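Local atomic coordinates of argininosuccinate lyase (Chelativorans sp., PDB entry 6RXA), a protein that acts as a C-N lyase (EDDS lyase) of the aspartase/fumarase superfamily, and probably cleaves argininosuccinate into fumarate and L-arginine. Residues Ala8-Ile11 / Gly12-Gly16; Gly16-Ala19 / Pro20-Glu24; Gln23-Tyr26 / Asp27-Ala30; His241-Val244 / Asn245-Leu249. The protein carries 2 engineered substitutions. One frame throughout, in Å; residues are numbered along the deposited sequence.

Contact 1: residues Ala8-Ile11 / Gly12-Gly16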
loop_
_atom_site.group_PDB
_atom_site.type_symbol
_atom_site.label_atom_id
_atom_site.label_comp_id
_atom_site.label_asym_id
_atom_site.label_seq_id
_atom_site.Cartn_x
_atom_site.Cartn_y
_atom_site.Cartn_z
ATOM N N ALA A 8 31.361 -16.699 -11.270
ATOM C CA ALA A 8 32.040 -15.571 -11.889
ATOM C C ALA A 8 31.919 -14.284 -11.089
ATOM O O ALA A 8 32.637 -13.325 -11.397
ATOM C CB ALA A 8 31.482 -15.334 -13.298
ATOM N N THR A 9 31.040 -14.234 -10.087
ATOM C CA THR A 9 30.944 -13.054 -9.239
ATOM C C THR A 9 32.005 -13.037 -8.143
ATOM O O THR A 9 32.174 -11.999 -7.493
ATOM C CB THR A 9 29.561 -12.918 -8.589
ATOM O OG1 THR A 9 29.393 -13.916 -7.569
ATOM C CG2 THR A 9 28.447 -13.007 -9.607
ATOM N N ARG A 10 32.725 -14.148 -7.926
ATOM C CA ARG A 10 33.722 -14.238 -6.857
ATOM C C ARG A 10 35.098 -13.862 -7.413
ATOM O O ARG A 10 35.962 -14.693 -7.693
ATOM C CB ARG A 10 33.716 -15.625 -6.232
ATOM C CG ARG A 10 32.348 -16.090 -5.778
ATOM C CD ARG A 10 31.640 -15.094 -4.879
ATOM N NE ARG A 10 32.321 -14.899 -3.607
ATOM C CZ ARG A 10 31.906 -14.071 -2.657
ATOM N NH1 ARG A 10 30.815 -13.338 -2.838
ATOM N NH2 ARG A 10 32.595 -13.957 -1.531
ATOM N N ILE A 11 35.255 -12.557 -7.610
ATOM C CA ILE A 11 36.476 -11.964 -8.130
ATOM C C ILE A 11 36.925 -10.893 -7.148
ATOM O O ILE A 11 36.135 -10.388 -6.350
ATOM C CB ILE A 11 36.258 -11.336 -9.521
ATOM C CG1 ILE A 11 35.202 -10.228 -9.464
ATOM C CG2 ILE A 11 35.849 -12.407 -10.517
ATOM C CD1 ILE A 11 34.962 -9.519 -10.808
ATOM N N GLY A 12 38.208 -10.539 -7.224
ATOM C CA GLY A 12 38.731 -9.452 -6.407
ATOM C C GLY A 12 38.459 -9.660 -4.931
ATOM O O GLY A 12 38.742 -10.727 -4.370
ATOM N N ARG A 13 37.883 -8.639 -4.280
ATOM C CA ARG A 13 37.613 -8.710 -2.851
ATOM C C ARG A 13 36.485 -9.667 -2.478
ATOM O O ARG A 13 36.269 -9.898 -1.283
ATOM C CB ARG A 13 37.301 -7.316 -2.300
ATOM C CG ARG A 13 38.453 -6.337 -2.473
ATOM C CD ARG A 13 38.247 -5.082 -1.641
ATOM N NE ARG A 13 38.260 -5.378 -0.211
ATOM C CZ ARG A 13 37.875 -4.531 0.730
ATOM N NH1 ARG A 13 37.435 -3.324 0.404
ATOM N NH2 ARG A 13 37.930 -4.893 2.006
ATOM N N ALA A 14 35.755 -10.220 -3.451
ATOM C CA ALA A 14 34.734 -11.228 -3.168
ATOM C C ALA A 14 35.418 -12.588 -3.192
ATOM O O ALA A 14 35.350 -13.342 -4.168
ATOM C CB ALA A 14 33.603 -11.147 -4.177
ATOM N N THR A 15 36.093 -12.893 -2.093
ATOM C CA THR A 15 36.914 -14.085 -2.015
ATOM C C THR A 15 36.087 -15.270 -1.543
ATOM O O THR A 15 35.079 -15.134 -0.839
ATOM C CB THR A 15 38.072 -13.862 -1.044
ATOM O OG1 THR A 15 37.555 -13.530 0.254
ATOM C CG2 THR A 15 38.973 -12.737 -1.539
ATOM N N GLY A 16 36.558 -16.455 -1.912
ATOM C CA GLY A 16 35.842 -17.665 -1.589
ATOM C C GLY A 16 34.499 -17.728 -2.294
ATOM O O GLY A 16 34.206 -16.989 -3.236
#

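Contact 2: residues Gly16-Ala19 / Pro20-Glu24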
loop_
_atom_site.group_PDB
_atom_site.type_symbol
_atom_site.label_atom_id
_atom_site.label_comp_id
_atom_site.label_asym_id
_atom_site.label_seq_id
_atom_site.Cartn_x
_atom_site.Cartn_y
_atom_site.Cartn_z
ATOM N N GLY A 16 36.558 -16.455 -1.912
ATOM C CA GLY A 16 35.842 -17.665 -1.589
ATOM C C GLY A 16 34.499 -17.728 -2.294
ATOM O O GLY A 16 34.206 -16.989 -3.236
ATOM N N ALA A 17 33.692 -18.676 -1.837
ATOM C CA ALA A 17 32.366 -18.883 -2.385
ATOM C C ALA A 17 31.347 -18.039 -1.628
ATOM O O ALA A 17 31.557 -17.657 -0.475
ATOM C CB ALA A 17 31.950 -20.345 -2.245
ATOM N N LYS A 18 30.215 -17.778 -2.270
ATOM C CA LYS A 18 29.086 -17.250 -1.515
ATOM C C LYS A 18 28.712 -18.242 -0.418
ATOM O O LYS A 18 28.710 -19.455 -0.631
ATOM C CB LYS A 18 27.858 -17.078 -2.408
ATOM C CG LYS A 18 27.971 -16.099 -3.563
ATOM C CD LYS A 18 26.557 -15.708 -4.033
ATOM C CE LYS A 18 26.515 -15.121 -5.425
ATOM N NZ LYS A 18 26.678 -16.204 -6.451
ATOM N N ALA A 19 28.371 -17.724 0.754
ATOM C CA ALA A 19 27.727 -18.562 1.741
ATOM C C ALA A 19 26.461 -19.157 1.133
ATOM O O ALA A 19 25.790 -18.510 0.325
ATOM C CB ALA A 19 27.329 -17.724 2.956
ATOM N N PRO A 20 26.077 -20.365 1.543
ATOM C CA PRO A 20 24.838 -20.939 0.993
ATOM C C PRO A 20 23.630 -20.061 1.251
ATOM O O PRO A 20 22.764 -19.927 0.380
ATOM C CB PRO A 20 24.719 -22.292 1.701
ATOM C CG PRO A 20 26.095 -22.594 2.197
ATOM C CD PRO A 20 26.769 -21.287 2.462
ATOM N N GLU A 21 23.558 -19.432 2.432
ATOM C CA GLU A 21 22.420 -18.578 2.740
ATOM C C GLU A 21 22.383 -17.349 1.838
ATOM O O GLU A 21 21.300 -16.857 1.485
ATOM C CB GLU A 21 22.486 -18.148 4.204
ATOM C CG GLU A 21 22.541 -19.282 5.204
ATOM C CD GLU A 21 23.953 -19.643 5.621
ATOM O OE1 GLU A 21 24.904 -19.501 4.810
ATOM O OE2 GLU A 21 24.117 -20.083 6.775
ATOM N N PHE A 22 23.556 -16.846 1.455
ATOM C CA PHE A 22 23.651 -15.724 0.530
ATOM C C PHE A 22 23.208 -16.161 -0.852
ATOM O O PHE A 22 22.431 -15.470 -1.512
ATOM C CB PHE A 22 25.104 -15.240 0.560
ATOM C CG PHE A 22 25.395 -14.015 -0.273
ATOM C CD1 PHE A 22 24.421 -13.080 -0.594
ATOM C CD2 PHE A 22 26.689 -13.804 -0.737
ATOM C CE1 PHE A 22 24.752 -11.955 -1.365
ATOM C CE2 PHE A 22 27.013 -12.690 -1.508
ATOM C CZ PHE A 22 26.034 -11.767 -1.817
ATOM N N GLN A 23 23.652 -17.337 -1.285
ATOM C CA GLN A 23 23.234 -17.851 -2.579
ATOM C C GLN A 23 21.720 -18.027 -2.654
ATOM O O GLN A 23 21.139 -17.859 -3.730
ATOM C CB GLN A 23 23.978 -19.154 -2.862
ATOM C CG GLN A 23 23.669 -19.771 -4.227
ATOM C CD GLN A 23 24.177 -18.921 -5.378
ATOM O OE1 GLN A 23 25.324 -18.473 -5.378
ATOM N NE2 GLN A 23 23.309 -18.670 -6.351
ATOM N N GLU A 24 21.057 -18.341 -1.534
ATOM C CA GLU A 24 19.604 -18.510 -1.556
ATOM C C GLU A 24 18.898 -17.269 -2.099
ATOM O O GLU A 24 17.864 -17.376 -2.770
ATOM C CB GLU A 24 19.074 -18.850 -0.160
ATOM C CG GLU A 24 19.569 -20.169 0.427
ATOM C CD GLU A 24 19.019 -20.438 1.827
ATOM O OE1 GLU A 24 17.829 -20.134 2.052
ATOM O OE2 GLU A 24 19.787 -20.952 2.692
#

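Contact 3: residues Gln23-Tyr26 / Asp27-Ala30. With FMT (formic acid), chain D.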
loop_
_atom_site.group_PDB
_atom_site.type_symbol
_atom_site.label_atom_id
_atom_site.label_comp_id
_atom_site.label_asym_id
_atom_site.label_seq_id
_atom_site.Cartn_x
_atom_site.Cartn_y
_atom_site.Cartn_z
ATOM N N GLN A 23 23.652 -17.337 -1.285
ATOM C CA GLN A 23 23.234 -17.851 -2.579
ATOM C C GLN A 23 21.720 -18.027 -2.654
ATOM O O GLN A 23 21.139 -17.859 -3.730
ATOM C CB GLN A 23 23.978 -19.154 -2.862
ATOM C CG GLN A 23 23.669 -19.771 -4.227
ATOM C CD GLN A 23 24.177 -18.921 -5.378
ATOM O OE1 GLN A 23 25.324 -18.473 -5.378
ATOM N NE2 GLN A 23 23.309 -18.670 -6.351
ATOM N N GLU A 24 21.057 -18.341 -1.534
ATOM C CA GLU A 24 19.604 -18.510 -1.556
ATOM C C GLU A 24 18.898 -17.269 -2.099
ATOM O O GLU A 24 17.864 -17.376 -2.770
ATOM C CB GLU A 24 19.074 -18.850 -0.160
ATOM C CG GLU A 24 19.569 -20.169 0.427
ATOM C CD GLU A 24 19.019 -20.438 1.827
ATOM O OE1 GLU A 24 17.829 -20.134 2.052
ATOM O OE2 GLU A 24 19.787 -20.952 2.692
ATOM N N LEU A 25 19.427 -16.080 -1.809
ATOM C CA LEU A 25 18.819 -14.848 -2.296
ATOM C C LEU A 25 18.834 -14.743 -3.814
ATOM O O LEU A 25 18.007 -14.019 -4.381
ATOM C CB LEU A 25 19.533 -13.636 -1.690
ATOM C CG LEU A 25 19.237 -13.368 -0.217
ATOM C CD1 LEU A 25 20.289 -12.435 0.372
ATOM C CD2 LEU A 25 17.827 -12.811 -0.007
ATOM N N TYR A 26 19.760 -15.422 -4.473
ATOM C CA TYR A 26 19.842 -15.392 -5.924
ATOM C C TYR A 26 19.012 -16.481 -6.577
ATOM O O TYR A 26 18.736 -16.393 -7.780
ATOM C CB TYR A 26 21.300 -15.554 -6.358
ATOM C CG TYR A 26 22.161 -14.366 -6.019
ATOM C CD1 TYR A 26 22.704 -14.223 -4.758
ATOM C CD2 TYR A 26 22.415 -13.380 -6.959
ATOM C CE1 TYR A 26 23.469 -13.125 -4.428
ATOM C CE2 TYR A 26 23.195 -12.281 -6.647
ATOM C CZ TYR A 26 23.718 -12.163 -5.379
ATOM O OH TYR A 26 24.492 -11.076 -5.047
ATOM N N ASP A 27 18.620 -17.499 -5.816
ATOM C CA ASP A 27 18.024 -18.698 -6.391
ATOM C C ASP A 27 16.504 -18.755 -6.271
ATOM O O ASP A 27 15.865 -19.450 -7.074
ATOM C CB ASP A 27 18.593 -19.957 -5.711
ATOM C CG ASP A 27 20.070 -20.215 -6.031
ATOM O OD1 ASP A 27 20.623 -19.562 -6.931
ATOM O OD2 ASP A 27 20.669 -21.077 -5.360
ATOM N N PHE A 28 15.903 -18.058 -5.299
ATOM C CA PHE A 28 14.499 -18.331 -4.989
ATOM C C PHE A 28 13.560 -17.920 -6.121
ATOM O O PHE A 28 12.518 -18.559 -6.317
ATOM C CB PHE A 28 14.085 -17.696 -3.642
ATOM C CG PHE A 28 13.962 -16.190 -3.670
ATOM C CD1 PHE A 28 12.822 -15.572 -4.163
ATOM C CD2 PHE A 28 14.986 -15.401 -3.164
ATOM C CE1 PHE A 28 12.722 -14.203 -4.185
ATOM C CE2 PHE A 28 14.890 -14.029 -3.186
ATOM C CZ PHE A 28 13.763 -13.432 -3.688
ATOM N N ASP A 29 13.882 -16.859 -6.869
ATOM C CA ASP A 29 12.922 -16.346 -7.837
ATOM C C ASP A 29 12.677 -17.361 -8.944
ATOM O O ASP A 29 11.527 -17.703 -9.243
ATOM C CB ASP A 29 13.405 -15.016 -8.412
ATOM C CG ASP A 29 12.382 -14.376 -9.336
ATOM O OD1 ASP A 29 11.178 -14.397 -9.005
ATOM O OD2 ASP A 29 12.791 -13.841 -10.384
ATOM N N ALA A 30 13.750 -17.888 -9.530
ATOM C CA ALA A 30 13.592 -18.827 -10.631
ATOM C C ALA A 30 13.083 -20.179 -10.156
ATOM O O ALA A 30 12.461 -20.908 -10.936
ATOM C CB ALA A 30 14.922 -18.988 -11.361
HETATM C C FMT D . 27.226 -10.122 -7.079
HETATM O O1 FMT D . 28.123 -9.624 -7.765
HETATM O O2 FMT D . 26.055 -10.171 -7.463
HETATM O O HOH W 1 16.098 -14.932 -6.533
HETATM O O HOH W 2 16.426 -16.809 -9.361
#

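Contact 4: residues His241-Val244 / Asn245-Leu249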
loop_
_atom_site.group_PDB
_atom_site.type_symbol
_atom_site.label_atom_id
_atom_site.label_comp_id
_atom_site.label_asym_id
_atom_site.label_seq_id
_atom_site.Cartn_x
_atom_site.Cartn_y
_atom_site.Cartn_z
ATOM N N HIS A 241 -1.369 -13.555 7.386
ATOM C CA HIS A 241 -0.076 -14.153 7.051
ATOM C C HIS A 241 0.801 -13.158 6.293
ATOM O O HIS A 241 1.986 -12.975 6.617
ATOM C CB HIS A 241 -0.345 -15.432 6.255
ATOM C CG HIS A 241 0.827 -16.344 6.145
ATOM N ND1 HIS A 241 0.690 -17.682 5.840
ATOM C CD2 HIS A 241 2.156 -16.119 6.278
ATOM C CE1 HIS A 241 1.887 -18.242 5.798
ATOM N NE2 HIS A 241 2.793 -17.316 6.057
ATOM N N ALA A 242 0.223 -12.458 5.322
ATOM C CA ALA A 242 0.960 -11.427 4.605
ATOM C C ALA A 242 1.426 -10.322 5.546
ATOM O O ALA A 242 2.556 -9.816 5.417
ATOM C CB ALA A 242 0.098 -10.850 3.482
ATOM N N PHE A 243 0.580 -9.929 6.502
ATOM C CA PHE A 243 0.982 -8.882 7.427
ATOM C C PHE A 243 2.135 -9.317 8.329
ATOM O O PHE A 243 3.095 -8.560 8.534
ATOM C CB PHE A 243 -0.160 -8.413 8.319
ATOM C CG PHE A 243 0.340 -7.561 9.436
ATOM C CD1 PHE A 243 0.812 -6.274 9.179
ATOM C CD2 PHE A 243 0.423 -8.050 10.719
ATOM C CE1 PHE A 243 1.325 -5.500 10.179
ATOM C CE2 PHE A 243 0.937 -7.264 11.736
ATOM C CZ PHE A 243 1.404 -5.989 11.458
ATOM N N VAL A 244 2.033 -10.499 8.956
ATOM C CA VAL A 244 3.099 -10.878 9.877
ATOM C C VAL A 244 4.419 -10.968 9.113
ATOM O O VAL A 244 5.469 -10.525 9.597
ATOM C CB VAL A 244 2.778 -12.157 10.672
ATOM C CG1 VAL A 244 3.902 -12.404 11.690
ATOM C CG2 VAL A 244 1.447 -12.025 11.383
ATOM N N ASN A 245 4.376 -11.498 7.886
ATOM C CA ASN A 245 5.577 -11.512 7.056
ATOM C C ASN A 245 6.121 -10.097 6.878
ATOM O O ASN A 245 7.328 -9.858 7.002
ATOM C CB ASN A 245 5.277 -12.113 5.685
ATOM C CG ASN A 245 5.107 -13.619 5.693
ATOM O OD1 ASN A 245 5.174 -14.291 6.732
ATOM N ND2 ASN A 245 4.870 -14.164 4.499
ATOM N N ALA A 246 5.245 -9.140 6.564
ATOM C CA ALA A 246 5.707 -7.784 6.301
ATOM C C ALA A 246 6.297 -7.137 7.553
ATOM O O ALA A 246 7.326 -6.456 7.483
ATOM C CB ALA A 246 4.588 -6.913 5.749
ATOM N N VAL A 247 5.630 -7.285 8.701
ATOM C CA VAL A 247 6.141 -6.619 9.905
ATOM C C VAL A 247 7.427 -7.278 10.401
ATOM O O VAL A 247 8.394 -6.590 10.758
ATOM C CB VAL A 247 5.065 -6.458 11.001
ATOM C CG1 VAL A 247 4.806 -7.758 11.741
ATOM C CG2 VAL A 247 5.494 -5.349 11.982
ATOM N N PHE A 248 7.468 -8.616 10.415
ATOM C CA PHE A 248 8.697 -9.330 10.727
ATOM C C PHE A 248 9.836 -8.884 9.813
ATOM O O PHE A 248 10.938 -8.557 10.272
ATOM C CB PHE A 248 8.477 -10.848 10.619
ATOM C CG PHE A 248 9.760 -11.601 10.436
ATOM C CD1 PHE A 248 10.699 -11.646 11.449
ATOM C CD2 PHE A 248 10.066 -12.188 9.231
ATOM C CE1 PHE A 248 11.900 -12.267 11.276
ATOM C CE2 PHE A 248 11.267 -12.824 9.046
ATOM C CZ PHE A 248 12.194 -12.877 10.061
ATOM N N LEU A 249 9.578 -8.837 8.507
ATOM C CA LEU A 249 10.635 -8.454 7.576
ATOM C C LEU A 249 11.047 -7.004 7.762
ATOM O O LEU A 249 12.199 -6.665 7.472
ATOM C CB LEU A 249 10.239 -8.756 6.128
ATOM C CG LEU A 249 10.361 -10.239 5.727
ATOM C CD1 LEU A 249 9.681 -10.516 4.405
ATOM C CD2 LEU A 249 11.833 -10.634 5.650
HETATM O O HOH W 3 5.611 -16.939 5.879
#

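Contact 1: residues Ala8-Ile11 / Gly12-Gly16
Arg-10 sits just ahead of a type II' beta turn, Ile-11 to Ala-14, and its side chain ties down the chain that leaves it. The guanidinium group donates to two successive carbonyls: NE to Gly-16 O at 2.8 Å, and NH2 to Thr-15 O, also at 2.8 Å. Both oxygens lie at the edge of the group, in its plane, yet each carbonyl is met from above its own plane. Over one guanidinium face sits the methyl of Ala-14, its CB 3.7 Å above the plane. Bends at chi2 (-52°) and chi3 (-65°) fold the arginine back to reach these partners. Further out, NH1 bonds to Ala-277 O and NH2 also to Ala-274 O, which fixes the rotation of the group. A leucine here would offer no N-H donors, and would probably leave the carbonyls of Thr-15 and Gly-16 without their mates and the turn less firmly joined to the 274-277 loop. Gly-12 takes the second position of the turn with the positive phi that favours glycine, and its N bonds to Glu-387 of the second subunit. Ala-14 N closes the turn on Ile-11 O at 2.9 Å.

Contact 2: residues Gly16-Ala19 / Pro20-Glu24
Lys-18 lies across Phe-22 at about a right angle. Its CB and CG pass close to the ring, CB being 3.9 Å from Phe-22 CD2. CD comes over the ring face as a CH-pi contact, 4.2 Å from the centroid of Phe-22, and at the same time lies 3.3 Å from Gln-23 OE1. About the CD-CE bond the chain bends (chi4 76°), which turns NZ onto the amide: NZ donates to Gln-23 OE1 at 2.9 Å, tilted a little from the carbonyl plane. The ammonium group has a stronger partner in Asp-7, a salt bridge, and makes a cation-pi contact with Tyr-26, a fumarate-binding residue. All this happens at the N-terminus of helix 20-31, where Ala-19 holds the N-cap position and Pro-20 opens the first turn. Gln-23 N closes that turn on Ala-19 O, 2.9 Å away. The Ala-19 methyl packs against the first turn, its CB 4.1 Å from Phe-22 CB and 3.5 Å from Glu-21 OE1. The other carboxylate oxygen of Glu-21, OE2, forms a salt bridge with Arg-347, while the Phe-22 ring meets Tyr-26 edge-to-face.

Contact 3: residues Gln23-Tyr26 / Asp27-Ala30
Gln-23 bends at chi2 (67°) and Asp-27 sets its CG anti to its own carbonyl carbon (chi1 -69°), which brings amide and carboxylate together one helical turn apart. NE2 of Gln-23 donates to Asp-27 OD1 at 2.9 Å. The oxygen lies in the amide plane, but the N-H comes from above the carboxylate plane, the two groups being turned 36° against each other. A leucine in place of Gln-23 would present no amide, so the Asp-27 carboxylate would probably be set free to turn and Lys-18 NZ would lose an acceptor. Both residues lie on helix 20-31. Asp-27 N bonds to Glu-24 O at 3.1 Å, and Phe-28 N makes only a weak bond to the same oxygen. Further on the helix is kinked, the N atoms of Asp-29 and Ala-30 lacking a direct bond to the preceding turn, and two waters stand in: water 1 donates to Leu-25 O and accepts from Asp-29 N, and water 2 likewise joins Tyr-26 O (2.8 Å) to Ala-30 N (2.9 Å). Water 1 also rests 3.5 Å above the Phe-28 ring plane, over its centre. The Phe-28 side chain packs against helix 329-348. Tyr-26 belongs to a fumarate-binding site; its OH donates to O2 of a formic acid at 3.0 Å, a molecule probably from the crystallisation liquor that Arg-112 of the third subunit also holds.

Contact 4: residues His241-Val244 / Asn245-Leu249
Asn-245 OD1 is gripped by two partners: water 3, which donates to it at 2.8 Å, and the hydroxyl of Tyr-186 on helix 168-193. The same water lies 2.8 Å from His-241 NE2, in the plane of the imidazole, and so bridges two side chains one helical turn apart. OD1 itself also lies at the ring edge, 3.6 Å from His-241 CD2. Ring and amide are nearly perpendicular, 80° between their planes. His-241 gets there with its CG anti to the backbone N (chi1 -165°), which leads the ring back toward Asn-245. The backbone that carries them is regular helix: Asn-245 N bonds to His-241 O, Ala-246 N to Ala-242 O, Val-247 N to Phe-243 O at 2.8 Å, and Phe-248 N to Val-244 O. Around the helix from the water bridge, Val-247 meets the aromatic ring of Phe-243. Its CB comes 3.7 Å from Phe-243 CZ, and its CG1 makes an off-centre CH-pi contact, 4.2 Å from the ring centroid. That ring in turn stacks on Phe-243 of the fourth subunit, and Val-247 packs on Asp-236 of the same neighbour. Phe-248 packs within its own subunit, against helices 112-147, 168-193 and 329-348. All the touching residues are buried. Long helices packed side by side, some of them meeting their copies in another subunit, are the hallmark of the central helical bundle of the aspartase/fumarase tetramer, and helix 236-262 fits that pattern.

How the contacts relate
Contacts 1, 2 and 3 follow one another along the N-terminal chain, while contact 4 lies deep in the subunit, its centre about 20 Å from that of contact 3. Contacts 1 and 2 share Gly-16 and touch where Arg-10 NH1 comes 4.1 Å from Phe-22 CE2. Contacts 2 and 3 share Gln-23 and Glu-24 on helix 20-31, and they meet again at Lys-18 CE and Tyr-26 CE1, 3.8 Å apart. Contacts 1 and 3 come together near the fumarate site: the side chain of Thr-9 is about 6 Å from that of Tyr-26 and about 4 Å from a bound formic acid. Contact 4 lies away from the known binding sites.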